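Local coordinates for protein EvpC (PDB 3EAA) that is an Hcp-family protein of the type VI secretion system, secreted by Edwardsiella tarda and probably forming the ring-shaped units of the secretion tube, at residues Met54-Val59 and Thr125-Tyr130. Sequence-based numbering, arbitrary orientation.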
loop_
_atom_site.group_PDB
_atom_site.type_symbol
_atom_site.label_atom_id
_atom_site.label_comp_id
_atom_site.label_asym_id
_atom_site.label_seq_id
_atom_site.Cartn_x
_atom_site.Cartn_y
_atom_site.Cartn_z
HETATM N N MSE A 54 -8.080 25.085 8.271
HETATM C CA MSE A 54 -8.806 24.665 7.110
HETATM C C MSE A 54 -7.978 24.150 5.977
HETATM O O MSE A 54 -6.864 24.510 5.792
HETATM C CB MSE A 54 -9.780 25.739 6.678
HETATM C CG MSE A 54 -10.407 26.418 7.752
HETATM SE SE MSE A 54 -11.344 28.353 7.019
HETATM C CE MSE A 54 -12.569 26.456 7.034
ATOM N N SER A 55 -8.575 23.269 5.208
ATOM C CA SER A 55 -7.933 22.651 4.067
ATOM C C SER A 55 -8.270 23.131 2.691
ATOM O O SER A 55 -9.255 23.733 2.491
ATOM C CB SER A 55 -8.006 21.136 4.122
ATOM O OG SER A 55 -9.046 20.639 3.389
ATOM N N VAL A 56 -7.418 22.881 1.729
ATOM C CA VAL A 56 -7.771 23.242 0.376
ATOM C C VAL A 56 -8.977 22.407 -0.022
ATOM O O VAL A 56 -9.279 21.396 0.619
ATOM C CB VAL A 56 -6.600 22.975 -0.571
ATOM C CG1 VAL A 56 -6.914 23.480 -1.950
ATOM C CG2 VAL A 56 -5.346 23.648 -0.040
ATOM N N LEU A 57 -9.684 22.849 -1.056
ATOM C CA LEU A 57 -10.763 22.061 -1.628
ATOM C C LEU A 57 -10.191 21.342 -2.828
ATOM O O LEU A 57 -9.500 21.948 -3.639
ATOM C CB LEU A 57 -11.904 22.961 -2.076
ATOM C CG LEU A 57 -12.967 22.292 -2.946
ATOM C CD1 LEU A 57 -14.012 21.605 -2.096
ATOM C CD2 LEU A 57 -13.629 23.307 -3.851
ATOM N N ARG A 58 -10.455 20.045 -2.936
ATOM C CA ARG A 58 -9.898 19.261 -4.030
ATOM C C ARG A 58 -10.969 18.849 -5.009
ATOM O O ARG A 58 -11.759 17.945 -4.753
ATOM C CB ARG A 58 -9.207 18.005 -3.513
ATOM C CG ARG A 58 -7.950 18.272 -2.747
ATOM C CD ARG A 58 -7.124 17.025 -2.642
ATOM N NE ARG A 58 -6.282 16.825 -3.811
ATOM C CZ ARG A 58 -5.229 16.016 -3.812
ATOM N NH1 ARG A 58 -4.917 15.352 -2.705
ATOM N NH2 ARG A 58 -4.489 15.869 -4.904
ATOM N N VAL A 59 -10.976 19.491 -6.156
ATOM C CA VAL A 59 -12.014 19.203 -7.114
ATOM C C VAL A 59 -11.566 18.153 -8.115
ATOM O O VAL A 59 -10.408 18.107 -8.498
ATOM C CB VAL A 59 -12.494 20.489 -7.800
ATOM C CG1 VAL A 59 -13.035 20.196 -9.192
ATOM C CG2 VAL A 59 -13.541 21.149 -6.938
ATOM N N THR A 125 -7.506 17.117 -11.720
ATOM C CA THR A 125 -7.708 17.329 -10.295
ATOM C C THR A 125 -7.194 18.698 -9.892
ATOM O O THR A 125 -6.020 18.998 -10.064
ATOM C CB THR A 125 -6.976 16.279 -9.474
ATOM O OG1 THR A 125 -7.330 14.978 -9.956
ATOM C CG2 THR A 125 -7.334 16.412 -7.990
ATOM N N ILE A 126 -8.080 19.523 -9.350
ATOM C CA ILE A 126 -7.733 20.900 -9.026
ATOM C C ILE A 126 -7.805 21.229 -7.534
ATOM O O ILE A 126 -8.782 20.911 -6.847
ATOM C CB ILE A 126 -8.627 21.908 -9.767
ATOM C CG1 ILE A 126 -8.662 21.613 -11.260
ATOM C CG2 ILE A 126 -8.130 23.317 -9.527
ATOM C CD1 ILE A 126 -9.756 20.681 -11.651
ATOM N N ASP A 127 -6.766 21.894 -7.042
ATOM C CA ASP A 127 -6.746 22.345 -5.664
ATOM C C ASP A 127 -6.980 23.846 -5.593
ATOM O O ASP A 127 -6.254 24.639 -6.195
ATOM C CB ASP A 127 -5.437 21.948 -4.976
ATOM C CG ASP A 127 -5.417 20.479 -4.565
ATOM O OD1 ASP A 127 -6.295 19.719 -5.023
ATOM O OD2 ASP A 127 -4.537 20.083 -3.767
ATOM N N PHE A 128 -8.016 24.217 -4.852
ATOM C CA PHE A 128 -8.427 25.597 -4.712
ATOM C C PHE A 128 -8.086 26.142 -3.335
ATOM O O PHE A 128 -8.704 25.763 -2.337
ATOM C CB PHE A 128 -9.924 25.701 -4.926
ATOM C CG PHE A 128 -10.341 25.574 -6.353
ATOM C CD1 PHE A 128 -10.978 24.441 -6.793
ATOM C CD2 PHE A 128 -10.117 26.601 -7.248
ATOM C CE1 PHE A 128 -11.380 24.326 -8.104
ATOM C CE2 PHE A 128 -10.520 26.495 -8.553
ATOM C CZ PHE A 128 -11.153 25.354 -8.986
ATOM N N ALA A 129 -7.090 27.023 -3.281
ATOM C CA ALA A 129 -6.781 27.742 -2.049
ATOM C C ALA A 129 -7.703 28.962 -1.896
ATOM O O ALA A 129 -8.169 29.516 -2.890
ATOM C CB ALA A 129 -5.329 28.152 -2.036
ATOM N N TYR A 130 -7.968 29.371 -0.657
ATOM C CA TYR A 130 -8.950 30.430 -0.394
ATOM C C TYR A 130 -8.677 31.235 0.884
ATOM O O TYR A 130 -7.680 31.018 1.567
ATOM C CB TYR A 130 -10.375 29.848 -0.365
ATOM C CG TYR A 130 -10.568 28.659 0.564
ATOM C CD1 TYR A 130 -9.991 27.422 0.284
ATOM C CD2 TYR A 130 -11.342 28.773 1.709
ATOM C CE1 TYR A 130 -10.173 26.347 1.126
ATOM C CE2 TYR A 130 -11.530 27.700 2.555
ATOM C CZ TYR A 130 -10.943 26.494 2.259
ATOM O OH TYR A 130 -11.135 25.431 3.111
#
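Arg58 and Asp127 sit directly across from each other in the two strands as a non-hydrogen-bonded antiparallel pair, CA to CA 4.7 Å, and their side chains run side by side from the same face. Followed outward, Arg58 CB and CG both pass beside Asp127 OD1, CD stays near the carboxylate, and a bend at chi3 (85°) brings NE to OD1 at 3.1 Å. The hydrogen bond within this salt bridge is weak, bent to 126° at the hydrogen; the guanidinium and carboxylate planes stand 88° apart. OD2 lies over one face of the guanidinium, and NH2 ends 4.2 Å from Thr125 CG2.

The neighbouring pairs carry the backbone ladder: Phe128 N donates to Leu57 O (3.0 Å), and Val59 and Ile126 bond both ways. Their side chains share the opposite face, where Val59 CB meets the edge of the Phe128 ring at 4.0 Å from CE1. Past the strand end, Tyr130 OH donates to Ser55 O at 2.6 Å, in the carbonyl plane, and Trp32 NE1 also hydrogen-bonds to this hydroxyl.

These are the two central strands of a four-stranded antiparallel sheet in the Hcp beta-barrel fold, flanked by strands 32-36 and 105-113. Leu57 and Phe128 pack inward on Leu83 of strand 80-88, which belongs to the other sheet.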